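Local coordinates for acyl carrier protein (Thermotoga maritima, PDB 1VKU) that probably carries the growing chain in fatty acid biosynthesis on a phosphopantetheine arm, which is absent from this structure, at residues V23-A26 with S27-G31; E39-T42 with F43-G47; L46-D49 with S50-I54; I54-V57 with M58-D62. All coordinates share one frame; numbering follows the deposited sequence.

In the fold
All four contacts are local, and each joins two adjoining pieces of chain. They follow one another from the N terminus, the last three overlapping at their ends, and none encloses another. Contact 1 lies where helix 14-28 runs out into the long loop. Contact 2 folds a turn within that loop. Contact 3 shares Leu46 and Gly47 with it and starts helix 50-64, which contact 4 continues from Ile54. Through space, Met30 and Ala26 of contact 1 touch Phe48 of contact 3, and Phe59 of contact 4 packs on Ile25, Lys29 and Met30. Phe43 of contact 2 reaches Val53 and Leu56. The end of the first helix, the loop and the second helix are thus packed together.

Contact 1: V23-A26 with S27-G31; sequences VEIA and SEKMG
The carboxylates of Glu24 and Glu28 lie one turn apart, their planes 35° from each other. Glu24 CG sits over one face of the Glu28 carboxylate, 3.7 Å from Glu28 OE2. This is the end of the first helix of the acyl carrier protein bundle, leading into the long loop before helix 50-64. The two acids share a water. It donates to Glu24 OE2 at 3.0 Å and, more weakly, to Glu28 OE1. Like charges are close here, with Glu24 OE2 4.0 Å from Glu28 OE1. Lys21 also forms a salt bridge with Glu24 OE2 and is likely to offset part of this repulsion. In the backbone, Glu28 N reaches Glu24 O at 2.7 Å, and Lys29 N reaches Ile25 O at 2.8 Å. Ile25 CG2 meets Lys29 CG. That branch of Ile25 stands opposite the backbone N. The Lys29 chain crosses it at a slant, then bends at chi2 and chi3 and leads away. Ile25 also packs on Phe59 of helix 50-64, while Ala26 touches Leu34 and Phe48. Past Glu28 the bonds change. Met30 N makes two weak ones, to Ile25 O and Ala26 O, and Ala26 is also backbone-bonded to Lys32. Gly31 leaves helical geometry with a phi of 73°, which favours glycine. Here Met30, modelled as selenomethionine, puts its CB 3.3 Å from Ala26 O.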
loop_
_atom_site.group_PDB
_atom_site.type_symbol
_atom_site.label_atom_id
_atom_site.label_comp_id
_atom_site.label_asym_id
_atom_site.label_seq_id
_atom_site.Cartn_x
_atom_site.Cartn_y
_atom_site.Cartn_z
ATOM N N VAL A 23 1.157 -7.180 2.235
ATOM C CA VAL A 23 0.942 -8.624 2.010
ATOM C C VAL A 23 -0.159 -9.182 2.931
ATOM O O VAL A 23 -1.001 -9.982 2.499
ATOM C CB VAL A 23 2.262 -9.380 2.124
ATOM C CG1 VAL A 23 2.080 -10.906 2.101
ATOM C CG2 VAL A 23 3.137 -8.969 0.984
ATOM N N GLU A 24 -0.168 -8.744 4.184
ATOM C CA GLU A 24 -1.122 -9.241 5.176
ATOM C C GLU A 24 -2.537 -8.803 4.844
ATOM O O GLU A 24 -3.485 -9.599 4.912
ATOM C CB GLU A 24 -0.720 -8.745 6.571
ATOM C CG GLU A 24 -1.784 -8.831 7.663
ATOM C CD GLU A 24 -1.520 -7.850 8.816
ATOM O OE1 GLU A 24 -0.337 -7.565 9.142
ATOM O OE2 GLU A 24 -2.504 -7.329 9.395
ATOM N N ILE A 25 -2.678 -7.535 4.491
ATOM C CA ILE A 25 -3.968 -6.991 4.085
ATOM C C ILE A 25 -4.455 -7.673 2.810
ATOM O O ILE A 25 -5.598 -8.069 2.729
ATOM C CB ILE A 25 -3.881 -5.472 3.857
ATOM C CG1 ILE A 25 -3.772 -4.719 5.188
ATOM C CG2 ILE A 25 -5.102 -5.003 3.081
ATOM C CD1 ILE A 25 -3.372 -3.296 5.023
ATOM N N ALA A 26 -3.584 -7.824 1.811
ATOM C CA ALA A 26 -3.983 -8.510 0.567
ATOM C C ALA A 26 -4.514 -9.898 0.864
ATOM O O ALA A 26 -5.521 -10.322 0.331
ATOM C CB ALA A 26 -2.806 -8.575 -0.406
ATOM N N SER A 27 -3.846 -10.593 1.772
ATOM C CA SER A 27 -4.201 -11.949 2.117
ATOM C C SER A 27 -5.438 -12.030 2.996
ATOM O O SER A 27 -6.339 -12.842 2.743
ATOM C CB SER A 27 -3.044 -12.616 2.852
ATOM O OG SER A 27 -3.397 -13.941 3.182
ATOM N N GLU A 28 -5.464 -11.219 4.047
ATOM C CA GLU A 28 -6.525 -11.306 5.038
ATOM C C GLU A 28 -7.804 -10.595 4.646
ATOM O O GLU A 28 -8.883 -11.112 4.878
ATOM C CB GLU A 28 -6.053 -10.772 6.368
ATOM C CG GLU A 28 -5.270 -11.784 7.168
ATOM C CD GLU A 28 -4.693 -11.181 8.426
ATOM O OE1 GLU A 28 -5.273 -10.175 8.919
ATOM O OE2 GLU A 28 -3.662 -11.715 8.914
ATOM N N LYS A 29 -7.695 -9.410 4.067
ATOM C CA LYS A 29 -8.898 -8.690 3.690
ATOM C C LYS A 29 -9.337 -9.000 2.272
ATOM O O LYS A 29 -10.519 -8.946 1.980
ATOM C CB LYS A 29 -8.720 -7.195 3.832
ATOM C CG LYS A 29 -8.058 -6.763 5.094
ATOM C CD LYS A 29 -8.925 -7.004 6.247
ATOM C CE LYS A 29 -8.777 -5.875 7.209
ATOM N NZ LYS A 29 -10.015 -5.836 8.006
HETATM N N MSE A 30 -8.400 -9.336 1.393
HETATM C CA MSE A 30 -8.722 -9.382 -0.035
HETATM C C MSE A 30 -8.610 -10.761 -0.664
HETATM O O MSE A 30 -8.981 -10.919 -1.812
HETATM C CB MSE A 30 -7.896 -8.339 -0.792
HETATM C CG MSE A 30 -8.177 -6.907 -0.296
HETATM SE SE MSE A 30 -6.951 -5.612 -0.994
HETATM C CE MSE A 30 -7.864 -5.350 -2.695
ATOM N N GLY A 31 -8.120 -11.753 0.077
ATOM C CA GLY A 31 -8.075 -13.131 -0.407
ATOM C C GLY A 31 -7.026 -13.409 -1.482
ATOM O O GLY A 31 -7.176 -14.317 -2.301
HETATM O O HOH W 1 -5.107 -6.895 8.073
#

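Contact 2: E39-T42 with F43-G47; sequences EENT and FKELG
Phe43 starts the turn directly after Thr42 and sends its ring into the core, where it meets Phe48 edge-to-face and touches Val53 and Leu56. From Phe43 to Glu45 the backbone angles are helical, but the regular helical bonds are missing. Lys44 follows on the outside, its CB beside Thr42 OG1. Glu45 makes two bonds to Thr42. Its backbone N donates to Thr42 OG1 at 2.9 Å, and the bond is fairly straight at 160°. The Glu45 side chain folds back, with CG between its own backbone N and carbonyl carbon (chi1 85°). OE2 thereby accepts from Thr42 N at 2.8 Å, using the anti lone pair. The Asn41 amide stands across this carboxylate, the two planes 76° apart, while Asn41 OD1 takes a bond from Asp38 N. Leu46 N closes the turn on Thr42 O at 3.2 Å. Together with the OG1 bond this makes an ST motif, in which Thr42 accepts through both its hydroxyl and its carbonyl. Leu46 CD2 lies 4.0 Å from Asn41 OD1. Gly47 ends a type I turn begun at Lys44, its N bonded to Lys44 O at 3.0 Å. The reciprocal bonds between Thr42 and Glu45 imply that side-chain bonds join backbone ones in closing this turn, which has no regular helix to hold it.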
loop_
_atom_site.group_PDB
_atom_site.type_symbol
_atom_site.label_atom_id
_atom_site.label_comp_id
_atom_site.label_asym_id
_atom_site.label_seq_id
_atom_site.Cartn_x
_atom_site.Cartn_y
_atom_site.Cartn_z
ATOM N N GLU A 39 8.784 -4.318 -4.324
ATOM C CA GLU A 39 8.321 -2.948 -4.481
ATOM C C GLU A 39 8.206 -2.427 -5.918
ATOM O O GLU A 39 7.419 -1.514 -6.187
ATOM C CB GLU A 39 9.320 -2.037 -3.805
ATOM C CG GLU A 39 8.910 -1.512 -2.459
ATOM C CD GLU A 39 9.883 -0.465 -1.971
ATOM O OE1 GLU A 39 10.449 0.262 -2.815
ATOM O OE2 GLU A 39 10.104 -0.372 -0.751
ATOM N N GLU A 40 9.024 -2.970 -6.812
ATOM C CA GLU A 40 9.077 -2.537 -8.195
ATOM C C GLU A 40 7.964 -3.107 -9.050
ATOM O O GLU A 40 7.763 -2.633 -10.156
ATOM C CB GLU A 40 10.427 -2.897 -8.833
ATOM C CG GLU A 40 11.613 -2.087 -8.323
ATOM C CD GLU A 40 11.449 -0.579 -8.516
ATOM O OE1 GLU A 40 11.057 -0.149 -9.629
ATOM O OE2 GLU A 40 11.722 0.182 -7.552
ATOM N N ASN A 41 7.267 -4.128 -8.554
ATOM C CA ASN A 41 6.093 -4.682 -9.236
ATOM C C ASN A 41 4.967 -3.665 -9.368
ATOM O O ASN A 41 4.653 -2.941 -8.414
ATOM C CB ASN A 41 5.487 -5.865 -8.457
ATOM C CG ASN A 41 6.453 -7.028 -8.254
ATOM O OD1 ASN A 41 6.498 -7.640 -7.166
ATOM N ND2 ASN A 41 7.215 -7.344 -9.284
ATOM N N THR A 42 4.310 -3.657 -10.520
ATOM C CA THR A 42 3.104 -2.864 -10.665
ATOM C C THR A 42 1.973 -3.595 -9.981
ATOM O O THR A 42 1.981 -4.825 -9.863
ATOM C CB THR A 42 2.782 -2.641 -12.130
ATOM O OG1 THR A 42 2.496 -3.900 -12.747
ATOM C CG2 THR A 42 4.033 -2.201 -12.876
ATOM N N PHE A 43 0.983 -2.849 -9.531
ATOM C CA PHE A 43 -0.182 -3.503 -8.958
ATOM C C PHE A 43 -0.890 -4.333 -9.981
ATOM O O PHE A 43 -1.430 -5.387 -9.667
ATOM C CB PHE A 43 -1.128 -2.481 -8.363
ATOM C CG PHE A 43 -0.734 -2.073 -7.011
ATOM C CD1 PHE A 43 -0.944 -2.931 -5.937
ATOM C CD2 PHE A 43 -0.117 -0.854 -6.800
ATOM C CE1 PHE A 43 -0.544 -2.580 -4.670
ATOM C CE2 PHE A 43 0.276 -0.473 -5.529
ATOM C CZ PHE A 43 0.063 -1.336 -4.464
ATOM N N LYS A 44 -0.861 -3.838 -11.214
ATOM C CA LYS A 44 -1.479 -4.476 -12.342
ATOM C C LYS A 44 -0.890 -5.854 -12.510
ATOM O O LYS A 44 -1.624 -6.831 -12.622
ATOM C CB LYS A 44 -1.253 -3.641 -13.609
ATOM C CG LYS A 44 -1.703 -4.308 -14.887
ATOM C CD LYS A 44 -1.798 -3.299 -16.014
ATOM C CE LYS A 44 -2.502 -3.890 -17.224
ATOM N NZ LYS A 44 -1.578 -4.652 -18.094
ATOM N N GLU A 45 0.431 -5.950 -12.519
ATOM C CA GLU A 45 1.026 -7.261 -12.641
ATOM C C GLU A 45 0.751 -8.174 -11.442
ATOM O O GLU A 45 0.728 -9.376 -11.596
ATOM C CB GLU A 45 2.513 -7.193 -12.982
ATOM C CG GLU A 45 3.445 -7.021 -11.807
ATOM C CD GLU A 45 4.866 -6.828 -12.277
ATOM O OE1 GLU A 45 5.402 -7.729 -12.956
ATOM O OE2 GLU A 45 5.446 -5.767 -11.992
ATOM N N LEU A 46 0.526 -7.615 -10.264
ATOM C CA LEU A 46 0.155 -8.440 -9.109
ATOM C C LEU A 46 -1.302 -8.888 -9.140
ATOM O O LEU A 46 -1.753 -9.592 -8.237
ATOM C CB LEU A 46 0.443 -7.711 -7.798
ATOM C CG LEU A 46 1.924 -7.466 -7.566
ATOM C CD1 LEU A 46 2.120 -6.959 -6.177
ATOM C CD2 LEU A 46 2.709 -8.748 -7.759
ATOM N N GLY A 47 -2.023 -8.482 -10.186
ATOM C CA GLY A 47 -3.453 -8.757 -10.345
ATOM C C GLY A 47 -4.388 -7.825 -9.599
ATOM O O GLY A 47 -5.484 -8.213 -9.271
#

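Contact 3: L46-D49 with S50-I54; sequences LGFD and SIDVI
Asp49 and Asp52 form a capping box at the start of helix 50-64, where the long loop from the first helix ends. Asp49 is the N-cap. Its OD1 accepts from Asp52 N at 2.8 Å, met nearly along the C-O direction. In return Asp52 OD2 accepts from Asp49 N at 3.1 Å, on its anti side and 33° out of the carboxylate plane. The Asp49 carboxylate is placed for this by a chi1 of 75°, which folds CG back between the backbone N and the carbonyl carbon. Val53 N donates to Asp49 O at 3.0 Å and begins the regular helical bonds. Ser50, directly after Asp49 in the sequence, is the predicted phosphopantetheine attachment site. An Asp-Ser pair at the head of the second helix is the familiar sequence motif of acyl carrier proteins; the serine carries no arm here. The two carboxylates are close, with Asp49 OD1 3.3 Å from Asp52 OD2, and the helix N-terminus would probably soften their repulsion. With an alanine in place of Asp52, Asp49 N is likely to lose its acceptor and the loop before the helix to be less firmly held. Phe48 flanks the box. Its CD2 lies 3.7 Å from Asp52 CB, and the ring and carboxylate planes stand at 86°. Phe48 CB also approaches Val53 CG2 at 4.4 Å.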
loop_
_atom_site.group_PDB
_atom_site.type_symbol
_atom_site.label_atom_id
_atom_site.label_comp_id
_atom_site.label_asym_id
_atom_site.label_seq_id
_atom_site.Cartn_x
_atom_site.Cartn_y
_atom_site.Cartn_z
ATOM N N LEU A 46 0.526 -7.615 -10.264
ATOM C CA LEU A 46 0.155 -8.440 -9.109
ATOM C C LEU A 46 -1.302 -8.888 -9.140
ATOM O O LEU A 46 -1.753 -9.592 -8.237
ATOM C CB LEU A 46 0.443 -7.711 -7.798
ATOM C CG LEU A 46 1.924 -7.466 -7.566
ATOM C CD1 LEU A 46 2.120 -6.959 -6.177
ATOM C CD2 LEU A 46 2.709 -8.748 -7.759
ATOM N N GLY A 47 -2.023 -8.482 -10.186
ATOM C CA GLY A 47 -3.453 -8.757 -10.345
ATOM C C GLY A 47 -4.388 -7.825 -9.599
ATOM O O GLY A 47 -5.484 -8.213 -9.271
ATOM N N PHE A 48 -3.952 -6.609 -9.294
ATOM C CA PHE A 48 -4.841 -5.648 -8.644
ATOM C C PHE A 48 -5.348 -4.711 -9.713
ATOM O O PHE A 48 -4.548 -4.091 -10.425
ATOM C CB PHE A 48 -4.105 -4.824 -7.583
ATOM C CG PHE A 48 -3.731 -5.594 -6.347
ATOM C CD1 PHE A 48 -2.692 -6.536 -6.376
ATOM C CD2 PHE A 48 -4.370 -5.348 -5.147
ATOM C CE1 PHE A 48 -2.337 -7.242 -5.218
ATOM C CE2 PHE A 48 -4.026 -6.042 -3.987
ATOM C CZ PHE A 48 -3.017 -6.988 -4.015
ATOM N N ASP A 49 -6.660 -4.589 -9.835
ATOM C CA ASP A 49 -7.207 -3.584 -10.734
ATOM C C ASP A 49 -7.447 -2.271 -9.979
ATOM O O ASP A 49 -7.060 -2.131 -8.826
ATOM C CB ASP A 49 -8.455 -4.084 -11.463
ATOM C CG ASP A 49 -9.701 -4.116 -10.578
ATOM O OD1 ASP A 49 -9.620 -3.857 -9.366
ATOM O OD2 ASP A 49 -10.834 -4.379 -11.016
ATOM N N SER A 50 -8.064 -1.310 -10.654
ATOM C CA SER A 50 -8.182 0.044 -10.138
ATOM C C SER A 50 -9.030 0.057 -8.874
ATOM O O SER A 50 -8.746 0.820 -7.950
ATOM C CB SER A 50 -8.752 0.991 -11.208
ATOM O OG SER A 50 -10.036 0.546 -11.657
ATOM N N ILE A 51 -10.043 -0.814 -8.840
ATOM C CA ILE A 51 -10.951 -0.961 -7.710
ATOM C C ILE A 51 -10.220 -1.610 -6.549
ATOM O O ILE A 51 -10.439 -1.246 -5.416
ATOM C CB ILE A 51 -12.183 -1.800 -8.092
ATOM C CG1 ILE A 51 -13.009 -1.091 -9.178
ATOM C CG2 ILE A 51 -13.032 -2.092 -6.854
ATOM C CD1 ILE A 51 -14.204 -1.879 -9.654
ATOM N N ASP A 52 -9.351 -2.563 -6.843
ATOM C CA ASP A 52 -8.553 -3.200 -5.802
ATOM C C ASP A 52 -7.591 -2.195 -5.156
ATOM O O ASP A 52 -7.361 -2.254 -3.954
ATOM C CB ASP A 52 -7.717 -4.335 -6.372
ATOM C CG ASP A 52 -8.531 -5.527 -6.778
ATOM O OD1 ASP A 52 -9.620 -5.784 -6.205
ATOM O OD2 ASP A 52 -8.126 -6.282 -7.674
ATOM N N VAL A 53 -6.992 -1.325 -5.966
ATOM C CA VAL A 53 -6.123 -0.287 -5.438
ATOM C C VAL A 53 -6.874 0.633 -4.474
ATOM O O VAL A 53 -6.347 0.951 -3.425
ATOM C CB VAL A 53 -5.430 0.493 -6.525
ATOM C CG1 VAL A 53 -4.717 1.707 -5.935
ATOM C CG2 VAL A 53 -4.435 -0.408 -7.217
ATOM N N ILE A 54 -8.085 1.060 -4.840
ATOM C CA ILE A 54 -8.958 1.851 -3.952
ATOM C C ILE A 54 -9.247 1.115 -2.631
ATOM O O ILE A 54 -9.142 1.717 -1.574
ATOM C CB ILE A 54 -10.275 2.226 -4.667
ATOM C CG1 ILE A 54 -10.007 3.204 -5.795
ATOM C CG2 ILE A 54 -11.328 2.748 -3.674
ATOM C CD1 ILE A 54 -11.142 3.369 -6.783
#

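Contact 4: I54-V57 with M58-D62; sequences IDLV and MFFED
Ile54 and Met58 run side by side along one flank of helix 50-64, pointing the same way. Ile54 CG2 stands 3.9 Å from the selenium of Met58, which is modelled as selenomethionine. The Met58 chain is extended to SE and then bends, with a chi3 of 78°. Leu56 and Phe60 make a second side-by-side pair on the buried side. Leu56 CG lies anti to its backbone N (chi1 -171°) and, with chi2 near 63°, CD1 comes within 4.0 Å of Phe60 CE2. The Phe60 ring also presents its edge to Leu56 O, with CD2 3.4 Å away and the oxygen near the ring plane. Phe59 behaves differently: its ring meets Asp55 O obliquely, CD2 coming to 3.1 Å. That oxygen already accepts from Phe59 N at 2.9 Å. On the remaining side Glu61 CG lies 3.1 Å from Val57 O, while Val57 CG1 approaches the same methylene at 4.2 Å. The extended Glu61 chain continues to Ile68 N, which donates to OE2. Shortened to an alanine, the Glu61 side chain could no longer reach Ile68 N, which would probably be left without the OE2 acceptor, with a gap beside Val57 CG1. The backbone bonds are regular throughout, that from Glu61 N to Val57 O being 2.8 Å. Leu56 and Phe60 face Phe22 of helix 14-28 and Leu82 of helix 79-92, Phe59 packs on Ile25 of helix 14-28, and Val57 rests on Ile68 of the following loop.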
loop_
_atom_site.group_PDB
_atom_site.type_symbol
_atom_site.label_atom_id
_atom_site.label_comp_id
_atom_site.label_asym_id
_atom_site.label_seq_id
_atom_site.Cartn_x
_atom_site.Cartn_y
_atom_site.Cartn_z
ATOM N N ILE A 54 -8.085 1.060 -4.840
ATOM C CA ILE A 54 -8.958 1.851 -3.952
ATOM C C ILE A 54 -9.247 1.115 -2.631
ATOM O O ILE A 54 -9.142 1.717 -1.574
ATOM C CB ILE A 54 -10.275 2.226 -4.667
ATOM C CG1 ILE A 54 -10.007 3.204 -5.795
ATOM C CG2 ILE A 54 -11.328 2.748 -3.674
ATOM C CD1 ILE A 54 -11.142 3.369 -6.783
ATOM N N ASP A 55 -9.591 -0.175 -2.690
ATOM C CA ASP A 55 -9.849 -0.948 -1.470
ATOM C C ASP A 55 -8.579 -1.034 -0.629
ATOM O O ASP A 55 -8.605 -0.788 0.562
ATOM C CB ASP A 55 -10.349 -2.358 -1.768
ATOM C CG ASP A 55 -11.817 -2.404 -2.137
ATOM O OD1 ASP A 55 -12.679 -1.798 -1.439
ATOM O OD2 ASP A 55 -12.210 -3.069 -3.117
ATOM N N LEU A 56 -7.469 -1.404 -1.250
ATOM C CA LEU A 56 -6.164 -1.419 -0.582
ATOM C C LEU A 56 -5.843 -0.095 0.124
ATOM O O LEU A 56 -5.418 -0.100 1.274
ATOM C CB LEU A 56 -5.055 -1.735 -1.582
ATOM C CG LEU A 56 -3.651 -1.997 -1.060
ATOM C CD1 LEU A 56 -3.623 -3.222 -0.184
ATOM C CD2 LEU A 56 -2.792 -2.192 -2.260
ATOM N N VAL A 57 -6.074 1.024 -0.556
ATOM C CA VAL A 57 -5.769 2.361 -0.011
ATOM C C VAL A 57 -6.660 2.635 1.209
ATOM O O VAL A 57 -6.163 3.072 2.238
ATOM C CB VAL A 57 -5.891 3.458 -1.102
ATOM C CG1 VAL A 57 -5.956 4.855 -0.512
ATOM C CG2 VAL A 57 -4.733 3.346 -2.122
HETATM N N MSE A 58 -7.954 2.320 1.108
HETATM C CA MSE A 58 -8.881 2.546 2.200
HETATM C C MSE A 58 -8.541 1.672 3.402
HETATM O O MSE A 58 -8.739 2.094 4.544
HETATM C CB MSE A 58 -10.316 2.337 1.759
HETATM C CG MSE A 58 -10.811 3.419 0.845
HETATM SE SE MSE A 58 -12.546 2.926 0.001
HETATM C CE MSE A 58 -13.732 3.314 1.550
ATOM N N PHE A 59 -7.998 0.481 3.148
ATOM C CA PHE A 59 -7.534 -0.390 4.247
ATOM C C PHE A 59 -6.291 0.192 4.940
ATOM O O PHE A 59 -6.228 0.196 6.154
ATOM C CB PHE A 59 -7.240 -1.828 3.803
ATOM C CG PHE A 59 -8.475 -2.671 3.491
ATOM C CD1 PHE A 59 -9.523 -2.783 4.391
ATOM C CD2 PHE A 59 -8.531 -3.408 2.301
ATOM C CE1 PHE A 59 -10.624 -3.571 4.090
ATOM C CE2 PHE A 59 -9.611 -4.199 2.014
ATOM C CZ PHE A 59 -10.658 -4.274 2.897
ATOM N N PHE A 60 -5.320 0.677 4.177
ATOM C CA PHE A 60 -4.183 1.396 4.747
ATOM C C PHE A 60 -4.613 2.664 5.495
ATOM O O PHE A 60 -4.112 2.958 6.575
ATOM C CB PHE A 60 -3.165 1.750 3.673
ATOM C CG PHE A 60 -2.115 0.693 3.475
ATOM C CD1 PHE A 60 -1.018 0.619 4.326
ATOM C CD2 PHE A 60 -2.235 -0.231 2.478
ATOM C CE1 PHE A 60 -0.048 -0.347 4.161
ATOM C CE2 PHE A 60 -1.256 -1.235 2.307
ATOM C CZ PHE A 60 -0.175 -1.296 3.159
ATOM N N GLU A 61 -5.541 3.410 4.925
ATOM C CA GLU A 61 -6.070 4.595 5.582
ATOM C C GLU A 61 -6.607 4.285 6.981
ATOM O O GLU A 61 -6.398 5.034 7.940
ATOM C CB GLU A 61 -7.176 5.198 4.731
ATOM C CG GLU A 61 -6.736 5.875 3.446
ATOM C CD GLU A 61 -7.868 6.644 2.755
ATOM O OE1 GLU A 61 -9.000 6.127 2.639
ATOM O OE2 GLU A 61 -7.623 7.779 2.317
ATOM N N ASP A 62 -7.353 3.200 7.089
ATOM C CA ASP A 62 -8.009 2.868 8.331
ATOM C C ASP A 62 -6.976 2.346 9.318
ATOM O O ASP A 62 -7.044 2.681 10.506
ATOM C CB ASP A 62 -9.070 1.810 8.085
ATOM C CG ASP A 62 -9.922 1.535 9.311
ATOM O OD1 ASP A 62 -10.344 2.505 9.981
ATOM O OD2 ASP A 62 -10.242 0.377 9.659
#